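Local coordinates for protein beta-1,4-mannanase (Caldicellulosiruptor saccharolyticus, PDB 1PMH) that binds beta-1,4-linked mannan chains as the carbohydrate-binding module, family 27, of a beta-1,4-mannanase, and probably holds the enzyme on its polysaccharide substrate, at residues Val35-Gln40 / Asn44-Arg49; Ile91-Phe96 / Gly127-Ile132; Leu9-Glu12 / Ser18-Glu21. All coordinates share one frame; numbering follows the deposited sequence.

Contact 1: residues Val35-Gln40 / Asn44-Arg49; sequences VSQDLQ and NKYALR. With CA (calcium ion), chain C.
Gln37 CG, Val35 CG2 and Ser36 O all come obliquely at the Tyr46 ring, one face of which carries the aliphatic part of Lys45, with CG 3.7 Å above the ring plane and displaced toward the rim. Gln37 runs alongside, its CG 3.7 Å from Tyr46 CE1 and its amide plane turned 68° from the ring; Val35 sends CG2 to Tyr46 CB. That methyl gets there because it is the branch anti to the backbone N, with CG1 taking the place between N and the carbonyl carbon. The other flat pair is charged. Asp38 OD2 comes to the edge of the Arg49 guanidinium, somewhat tilted from its plane. Arg49, fully extended from CB to NE, brings NH1 to 2.8 Å from Asp38 OD2, in a salt bridge that uses the syn lone pair of the carboxylate. It is bent, 131° at the hydrogen, and the two planes stand 69° apart. Asp38 OD2 also bonds the hydroxyl of Tyr174 on strand 172-181, and Arg49 NE pairs with Asp51, so each end of the bridge has a second partner. Ser36 and Ala47 form the hydrogen-bonded antiparallel pair, Ser36 N to Ala47 O at 2.8 Å and Ala47 N to Ser36 O at 2.9 Å. On the face with these two residues, Leu39 CD1 rests against Ala47 CB. Ser36 OG accepts from Asp38 N, an ST turn leading into the type I turn Gln37-Gln40. Beyond the pairing, Asn44 OD1 (2.4 Å) and Tyr46 O (2.3 Å) bind the calcium ion, whose shell includes water 1, Asp10, Glu12 and Asp176. This is a beta hairpin of the jellyroll sandwich, whose connecting loop supplies two of the calcium ligands.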
loop_
_atom_site.group_PDB
_atom_site.type_symbol
_atom_site.label_atom_id
_atom_site.label_comp_id
_atom_site.label_asym_id
_atom_site.label_seq_id
_atom_site.Cartn_x
_atom_site.Cartn_y
_atom_site.Cartn_z
ATOM N N VAL A 35 -5.046 11.436 -4.840
ATOM C CA VAL A 35 -4.559 12.006 -3.590
ATOM C C VAL A 35 -5.787 12.595 -2.898
ATOM O O VAL A 35 -6.599 13.242 -3.524
ATOM C CB VAL A 35 -3.355 12.948 -3.809
ATOM C CG1 VAL A 35 -3.707 14.141 -4.702
ATOM C CG2 VAL A 35 -2.721 13.340 -2.498
ATOM N N SER A 36 -5.869 12.377 -1.603
ATOM C CA SER A 36 -7.023 12.761 -0.826
ATOM C C SER A 36 -6.646 13.487 0.456
ATOM O O SER A 36 -5.668 13.144 1.090
ATOM C CB SER A 36 -7.812 11.481 -0.502
ATOM O OG SER A 36 -8.948 11.679 0.314
ATOM N N GLN A 37 -7.550 14.367 0.858
ATOM C CA GLN A 37 -7.530 15.028 2.180
ATOM C C GLN A 37 -8.501 14.408 3.162
ATOM O O GLN A 37 -8.729 14.981 4.216
ATOM C CB GLN A 37 -7.757 16.565 2.053
ATOM C CG GLN A 37 -6.608 17.208 1.294
ATOM C CD GLN A 37 -6.828 18.705 1.142
ATOM O OE1 GLN A 37 -7.097 19.430 2.117
ATOM N NE2 GLN A 37 -6.813 19.171 -0.067
ATOM N N ASP A 38 -9.049 13.229 2.859
ATOM C CA ASP A 38 -10.026 12.644 3.762
ATOM C C ASP A 38 -9.525 12.373 5.161
ATOM O O ASP A 38 -10.309 12.422 6.113
ATOM C CB ASP A 38 -10.557 11.317 3.197
ATOM C CG ASP A 38 -11.418 11.485 1.942
ATOM O OD1 ASP A 38 -11.813 12.617 1.591
ATOM O OD2 ASP A 38 -11.597 10.451 1.243
ATOM N N LEU A 39 -8.242 12.070 5.291
ATOM C CA LEU A 39 -7.593 11.726 6.546
ATOM C C LEU A 39 -6.831 12.935 7.131
ATOM O O LEU A 39 -5.979 12.732 7.976
ATOM C CB LEU A 39 -6.716 10.487 6.418
ATOM C CG LEU A 39 -7.385 9.272 5.767
ATOM C CD1 LEU A 39 -6.417 8.142 5.713
ATOM C CD2 LEU A 39 -8.626 8.843 6.485
ATOM N N GLN A 40 -7.058 14.150 6.643
ATOM C CA GLN A 40 -6.230 15.264 7.032
ATOM C C GLN A 40 -6.292 15.443 8.506
ATOM O O GLN A 40 -7.364 15.495 9.061
ATOM C CB GLN A 40 -6.608 16.510 6.236
ATOM C CG GLN A 40 -7.969 17.116 6.461
ATOM C CD GLN A 40 -8.223 18.293 5.503
ATOM O OE1 GLN A 40 -9.357 18.499 5.059
ATOM N NE2 GLN A 40 -7.171 19.035 5.159
ATOM N N ASN A 44 -0.346 16.035 8.762
ATOM C CA ASN A 44 -0.536 14.970 7.787
ATOM C C ASN A 44 -1.799 15.253 6.994
ATOM O O ASN A 44 -2.899 14.875 7.358
ATOM C CB ASN A 44 -0.650 13.637 8.477
ATOM C CG ASN A 44 -0.655 12.503 7.465
ATOM O OD1 ASN A 44 -0.751 12.745 6.255
ATOM N ND2 ASN A 44 -0.634 11.277 7.934
ATOM N N LYS A 45 -1.607 16.001 5.914
ATOM C CA LYS A 45 -2.728 16.542 5.144
ATOM C C LYS A 45 -3.281 15.611 4.055
ATOM O O LYS A 45 -4.488 15.627 3.778
ATOM C CB LYS A 45 -2.324 17.839 4.458
ATOM C CG LYS A 45 -3.416 18.580 3.712
ATOM C CD LYS A 45 -2.883 19.968 3.440
ATOM C CE LYS A 45 -3.832 20.871 2.741
ATOM N NZ LYS A 45 -3.341 22.295 2.895
ATOM N N TYR A 46 -2.404 14.784 3.482
ATOM C CA TYR A 46 -2.754 14.005 2.306
ATOM C C TYR A 46 -2.483 12.522 2.473
ATOM O O TYR A 46 -1.531 12.123 3.129
ATOM C CB TYR A 46 -1.951 14.471 1.077
ATOM C CG TYR A 46 -2.152 15.926 0.659
ATOM C CD1 TYR A 46 -3.259 16.318 -0.086
ATOM C CD2 TYR A 46 -1.222 16.892 1.007
ATOM C CE1 TYR A 46 -3.440 17.665 -0.472
ATOM C CE2 TYR A 46 -1.369 18.226 0.611
ATOM C CZ TYR A 46 -2.471 18.585 -0.117
ATOM O OH TYR A 46 -2.639 19.887 -0.520
ATOM N N ALA A 47 -3.252 11.696 1.774
ATOM C CA ALA A 47 -3.059 10.259 1.699
ATOM C C ALA A 47 -3.435 9.797 0.313
ATOM O O ALA A 47 -4.143 10.484 -0.409
ATOM C CB ALA A 47 -3.875 9.555 2.759
ATOM N N LEU A 48 -2.972 8.605 -0.038
ATOM C CA LEU A 48 -3.314 7.974 -1.288
ATOM C C LEU A 48 -4.605 7.231 -1.130
ATOM O O LEU A 48 -4.686 6.293 -0.356
ATOM C CB LEU A 48 -2.179 7.088 -1.767
ATOM C CG LEU A 48 -2.278 6.591 -3.217
ATOM C CD1 LEU A 48 -1.988 7.725 -4.176
ATOM C CD2 LEU A 48 -1.357 5.422 -3.429
ATOM N N ARG A 49 -5.611 7.589 -1.925
ATOM C CA ARG A 49 -6.903 6.932 -1.914
ATOM C C ARG A 49 -7.020 5.962 -3.086
ATOM O O ARG A 49 -6.885 6.379 -4.260
ATOM C CB ARG A 49 -8.027 7.987 -1.975
ATOM C CG ARG A 49 -9.421 7.375 -1.990
ATOM C CD ARG A 49 -10.503 8.429 -1.927
ATOM N NE ARG A 49 -11.809 7.832 -2.196
ATOM C CZ ARG A 49 -12.943 8.156 -1.639
ATOM N NH1 ARG A 49 -13.050 9.158 -0.782
ATOM N NH2 ARG A 49 -14.008 7.487 -2.036
HETATM CA CA CA C . 0.379 11.890 4.357
HETATM O O HOH W 1 2.088 11.778 5.925
#

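Contact 2: residues Ile91-Phe96 / Gly127-Ile132; sequences IPYDEF and GKKVKI
Lys129 lies across one face of the Tyr93 ring, and this single pair makes the whole direct contact between 91-96 and 127-132. The close part is the end of the lysine chain. CE stands 3.7 Å from the ring centroid, 14° off the normal, a CH-pi contact that brings it to 3.6 Å from Tyr93 CD2. NZ follows over the same face as a cation-pi partner, 4.0 Å from the centroid and 28° off the normal, displaced toward Tyr93 CE2. Farther back, CG and CD pass near Tyr93 CD1 and CE1 at looser van der Waals distance, so the chain crosses the ring from one side to the other. Lys129 is fully extended, every torsion anti, and this straight rod meets the tyrosine side chain at about a right angle. Tyr93 has CG anti to the backbone N (chi1 -179°), which carries the ring out from the start of the helix to meet the lysine, and its hydroxyl bonds Asn125 OD1, fixing the far end of the ring.

The solvent side is looser. Asp94 OD1, at the edge of the Tyr93 ring and in its plane, sits 5.3 Å from Lys129 NZ, too far for a direct salt bridge, and water 2 fills the gap: it donates to Asp94 OD1 at 2.9 Å and accepts from Lys129 NZ at 3.1 Å. The opposite charges probably still attract through this bridge. Only 110 Å² is buried, as befits a surface contact. The backbones stay apart, and strand 135-145 pairs with both strand 84-92 and strand 128-132; Lys129 thus reaches over it from the edge strand 128-132 to the first turn of helix 93-98, where Pro92 is the N-cap.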
loop_
_atom_site.group_PDB
_atom_site.type_symbol
_atom_site.label_atom_id
_atom_site.label_comp_id
_atom_site.label_asym_id
_atom_site.label_seq_id
_atom_site.Cartn_x
_atom_site.Cartn_y
_atom_site.Cartn_z
ATOM N N ILE A 91 -8.763 1.498 6.240
ATOM C CA ILE A 91 -10.005 1.090 5.584
ATOM C C ILE A 91 -11.144 1.557 6.487
ATOM O O ILE A 91 -11.160 1.231 7.665
ATOM C CB ILE A 91 -10.112 -0.436 5.365
ATOM C CG1 ILE A 91 -8.806 -1.037 4.825
ATOM C CG2 ILE A 91 -11.271 -0.699 4.436
ATOM C CD1 ILE A 91 -7.847 -1.604 5.862
ATOM N N PRO A 92 -12.126 2.302 5.954
ATOM C CA PRO A 92 -13.290 2.731 6.769
ATOM C C PRO A 92 -13.870 1.520 7.511
ATOM O O PRO A 92 -14.306 0.548 6.902
ATOM C CB PRO A 92 -14.247 3.277 5.726
ATOM C CG PRO A 92 -13.420 3.711 4.641
ATOM C CD PRO A 92 -12.240 2.830 4.579
ATOM N N TYR A 93 -13.964 1.619 8.830
ATOM C CA TYR A 93 -14.293 0.506 9.675
ATOM C C TYR A 93 -15.700 0.038 9.507
ATOM O O TYR A 93 -15.944 -1.162 9.372
ATOM C CB TYR A 93 -14.020 0.834 11.140
ATOM C CG TYR A 93 -14.318 -0.304 12.077
ATOM C CD1 TYR A 93 -13.358 -1.262 12.398
ATOM C CD2 TYR A 93 -15.601 -0.470 12.594
ATOM C CE1 TYR A 93 -13.671 -2.312 13.226
ATOM C CE2 TYR A 93 -15.910 -1.529 13.420
ATOM C CZ TYR A 93 -14.940 -2.456 13.719
ATOM O OH TYR A 93 -15.234 -3.528 14.533
ATOM N N ASP A 94 -16.652 0.957 9.546
ATOM C CA ASP A 94 -18.054 0.538 9.570
ATOM C C ASP A 94 -18.420 -0.204 8.290
ATOM O O ASP A 94 -18.982 -1.295 8.332
ATOM C CB ASP A 94 -18.964 1.733 9.823
ATOM C CG ASP A 94 -18.863 2.236 11.251
ATOM O OD1 ASP A 94 -18.423 1.511 12.173
ATOM O OD2 ASP A 94 -19.222 3.397 11.528
ATOM N N GLU A 95 -18.079 0.385 7.150
ATOM C CA GLU A 95 -18.364 -0.270 5.884
ATOM C C GLU A 95 -17.584 -1.560 5.703
ATOM O O GLU A 95 -18.092 -2.567 5.216
ATOM C CB GLU A 95 -18.082 0.685 4.736
ATOM C CG GLU A 95 -19.089 1.819 4.623
ATOM C CD GLU A 95 -20.521 1.323 4.497
ATOM O OE1 GLU A 95 -20.753 0.396 3.693
ATOM O OE2 GLU A 95 -21.411 1.831 5.218
ATOM N N PHE A 96 -16.326 -1.567 6.126
ATOM C CA PHE A 96 -15.533 -2.785 6.018
ATOM C C PHE A 96 -16.079 -3.901 6.896
ATOM O O PHE A 96 -16.171 -5.053 6.495
ATOM C CB PHE A 96 -14.054 -2.458 6.310
ATOM C CG PHE A 96 -13.060 -3.555 6.052
ATOM C CD1 PHE A 96 -13.232 -4.484 5.043
ATOM C CD2 PHE A 96 -11.888 -3.610 6.773
ATOM C CE1 PHE A 96 -12.282 -5.467 4.841
ATOM C CE2 PHE A 96 -10.916 -4.554 6.544
ATOM C CZ PHE A 96 -11.111 -5.494 5.574
ATOM N N GLY A 127 -5.409 -5.189 12.816
ATOM C CA GLY A 127 -4.710 -3.978 13.196
ATOM C C GLY A 127 -5.343 -3.298 14.378
ATOM O O GLY A 127 -5.601 -3.977 15.372
ATOM N N LYS A 128 -5.519 -1.972 14.284
ATOM C CA LYS A 128 -6.120 -1.151 15.330
ATOM C C LYS A 128 -7.240 -0.321 14.749
ATOM O O LYS A 128 -7.168 0.111 13.599
ATOM C CB LYS A 128 -5.105 -0.195 15.972
ATOM C CG LYS A 128 -4.261 0.709 15.109
ATOM C CD LYS A 128 -3.326 1.481 16.040
ATOM C CE LYS A 128 -2.592 2.646 15.419
ATOM N NZ LYS A 128 -1.863 2.352 14.156
ATOM N N LYS A 129 -8.248 -0.031 15.551
ATOM C CA LYS A 129 -9.331 0.837 15.155
ATOM C C LYS A 129 -9.014 2.249 15.647
ATOM O O LYS A 129 -8.852 2.458 16.844
ATOM C CB LYS A 129 -10.652 0.340 15.757
ATOM C CG LYS A 129 -11.881 1.099 15.290
ATOM C CD LYS A 129 -13.096 0.528 16.051
ATOM C CE LYS A 129 -14.414 1.087 15.609
ATOM N NZ LYS A 129 -15.484 0.437 16.411
ATOM N N VAL A 130 -8.963 3.209 14.730
ATOM C CA VAL A 130 -8.590 4.599 14.990
ATOM C C VAL A 130 -9.668 5.512 14.445
ATOM O O VAL A 130 -10.142 5.296 13.335
ATOM C CB VAL A 130 -7.214 4.852 14.339
ATOM C CG1 VAL A 130 -6.751 6.281 14.574
ATOM C CG2 VAL A 130 -6.152 3.940 14.943
ATOM N N LYS A 131 -9.985 6.597 15.125
ATOM C CA LYS A 131 -10.905 7.588 14.623
ATOM C C LYS A 131 -10.144 8.791 14.041
ATOM O O LYS A 131 -9.291 9.359 14.731
ATOM C CB LYS A 131 -11.883 8.099 15.701
ATOM C CG LYS A 131 -13.065 8.912 15.168
ATOM C CD LYS A 131 -14.037 9.520 16.161
ATOM C CE LYS A 131 -14.681 8.471 17.053
ATOM N NZ LYS A 131 -15.580 7.522 16.365
ATOM N N ILE A 132 -10.451 9.126 12.796
ATOM C CA ILE A 132 -9.854 10.231 12.047
ATOM C C ILE A 132 -10.978 11.016 11.399
ATOM O O ILE A 132 -11.791 10.445 10.708
ATOM C CB ILE A 132 -8.900 9.682 10.990
ATOM C CG1 ILE A 132 -7.772 8.844 11.590
ATOM C CG2 ILE A 132 -8.413 10.884 10.152
ATOM C CD1 ILE A 132 -6.936 8.078 10.564
HETATM O O HOH W 2 -17.321 2.277 14.725
#

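Contact 3: residues Leu9-Glu12 / Ser18-Glu21; sequences LDFE and SFGE. With CA (calcium ion), chain C; EDO (1,2-ethanediol), chain G.
The backbones of 9-12 and 18-21 do not pair, their nearest CA atoms, Leu9 and Ser18, being 9.7 Å apart, and Phe11 has positive phi. Side chains alone bridge the interior of the jellyroll beta-sandwich, with Phe19 reaching from just before strand 20-21 in one sheet toward the loop after strand 7-9 of the other. Phe11 presents its edge: CE1 lies 3.7 Å from Phe19 CD1, and CZ is equally near Phe19 CE1. The centroids are 5.5 Å apart and the planes 55° to each other, an oblique pair. Leu9, in one of two conformers, adds CD1, 3.8 Å from Phe19 CE1. Phe11 CG is anti to its carbonyl carbon (chi1 -51°), which sends the ring inward, away from the metal side of the loop. Leu48 of strand 47-53 packs on both phenyl rings, and Leu65 and Thr67 of strand 61-68 lie against Phe19. On the outer side of the loop, the calcium ion takes Asp10 O and Glu12 OE2. An Asx turn shapes this loop: Glu12 N donates to Asp10 OD1 at 3.1 Å, meeting the oxygen from above the carboxylate plane, 56° out of it.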
loop_
_atom_site.group_PDB
_atom_site.type_symbol
_atom_site.label_atom_id
_atom_site.label_comp_id
_atom_site.label_asym_id
_atom_site.label_seq_id
_atom_site.Cartn_x
_atom_site.Cartn_y
_atom_site.Cartn_z
ATOM N N LEU A 9 7.459 8.420 1.188
ATOM C CA LEU A 9 6.311 8.609 0.301
ATOM C C LEU A 9 5.095 8.859 1.200
ATOM O O LEU A 9 4.328 7.967 1.554
ATOM C CB LEU A 9 6.167 7.401 -0.611
ATOM C CG LEU A 9 7.434 6.923 -1.320
ATOM C CD1 LEU A 9 7.134 5.788 -2.275
ATOM C CD2 LEU A 9 8.071 8.070 -2.097
ATOM N N ASP A 10 4.961 10.130 1.553
ATOM C CA ASP A 10 3.962 10.598 2.510
ATOM C C ASP A 10 2.826 11.405 1.872
ATOM O O ASP A 10 1.917 11.832 2.574
ATOM C CB ASP A 10 4.575 11.393 3.662
ATOM C CG ASP A 10 5.325 12.617 3.231
ATOM O OD1 ASP A 10 5.284 12.998 2.045
ATOM O OD2 ASP A 10 5.990 13.224 4.107
ATOM N N PHE A 11 2.917 11.630 0.569
ATOM C CA PHE A 11 1.936 12.340 -0.239
ATOM C C PHE A 11 1.816 13.806 0.175
ATOM O O PHE A 11 0.881 14.479 -0.264
ATOM C CB PHE A 11 0.594 11.597 -0.261
ATOM C CG PHE A 11 0.809 10.149 -0.621
ATOM C CD1 PHE A 11 1.076 9.807 -1.943
ATOM C CD2 PHE A 11 0.878 9.169 0.355
ATOM C CE1 PHE A 11 1.410 8.515 -2.284
ATOM C CE2 PHE A 11 1.229 7.847 0.015
ATOM C CZ PHE A 11 1.475 7.531 -1.288
ATOM N N GLU A 12 2.746 14.337 0.966
ATOM C CA GLU A 12 2.551 15.644 1.563
ATOM C C GLU A 12 2.773 16.775 0.569
ATOM O O GLU A 12 2.395 17.906 0.857
ATOM C CB GLU A 12 3.353 15.787 2.850
ATOM C CG GLU A 12 2.813 14.928 3.984
ATOM C CD GLU A 12 1.342 15.178 4.266
ATOM O OE1 GLU A 12 0.951 16.321 4.690
ATOM O OE2 GLU A 12 0.553 14.230 4.056
ATOM N N SER A 18 3.802 9.321 -8.084
ATOM C CA SER A 18 4.016 8.312 -9.104
ATOM C C SER A 18 3.267 7.006 -8.923
ATOM O O SER A 18 3.356 6.148 -9.775
ATOM C CB SER A 18 5.523 8.055 -9.376
ATOM O OG SER A 18 6.139 9.277 -9.772
ATOM N N PHE A 19 2.458 6.887 -7.906
ATOM C CA PHE A 19 1.652 5.681 -7.763
ATOM C C PHE A 19 0.600 5.597 -8.832
ATOM O O PHE A 19 -0.097 6.570 -9.125
ATOM C CB PHE A 19 1.001 5.581 -6.386
ATOM C CG PHE A 19 1.916 5.144 -5.282
ATOM C CD1 PHE A 19 2.741 6.011 -4.591
ATOM C CD2 PHE A 19 1.901 3.842 -4.883
ATOM C CE1 PHE A 19 3.552 5.521 -3.572
ATOM C CE2 PHE A 19 2.653 3.422 -3.819
ATOM C CZ PHE A 19 3.473 4.267 -3.175
ATOM N N GLY A 20 0.419 4.429 -9.399
ATOM C CA GLY A 20 -0.583 4.183 -10.426
ATOM C C GLY A 20 -0.434 2.720 -10.824
ATOM O O GLY A 20 0.003 1.877 -10.045
ATOM N N GLU A 21 -0.811 2.419 -12.066
ATOM C CA GLU A 21 -0.693 1.023 -12.466
ATOM C C GLU A 21 0.786 0.612 -12.447
ATOM O O GLU A 21 1.686 1.388 -12.728
ATOM C CB GLU A 21 -1.378 0.769 -13.803
ATOM C CG GLU A 21 -0.699 1.455 -14.955
ATOM C CD GLU A 21 -1.411 1.213 -16.285
ATOM O OE1 GLU A 21 -2.541 0.687 -16.325
ATOM O OE2 GLU A 21 -0.783 1.561 -17.306
HETATM CA CA CA C . 0.379 11.890 4.357
HETATM C C1 EDO G . 3.601 3.082 -11.388
HETATM O O1 EDO G . 4.464 1.963 -11.491
HETATM C C2 EDO G . 4.168 4.397 -11.903
HETATM O O2 EDO G . 5.217 4.955 -11.148
HETATM O O HOH W 1 2.088 11.778 5.925
#

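How the contacts relate
From the N terminus the contacts close in series, none enclosing or crossing another. Contact 3 first closes a short loop between strands 7-9 and 20-21 across the two sheets. Contact 1 follows with the hairpin of strands 30-36 and 47-53. Contact 2 closes the longest stretch of chain, thirty residues with two strands in it, and ties helix 93-98 to strand 128-132. Contacts 1 and 3 share the calcium ion and water 1, and Glu12 probably accepts hydrogen bonds from the backbone N of Lys45 and Tyr46. Contacts 1 and 2 reach the same sheet of the sandwich and touch where Leu39 O packs on Ile132 CG2. Contacts 2 and 3 stay about 11 Å apart (nearest atoms).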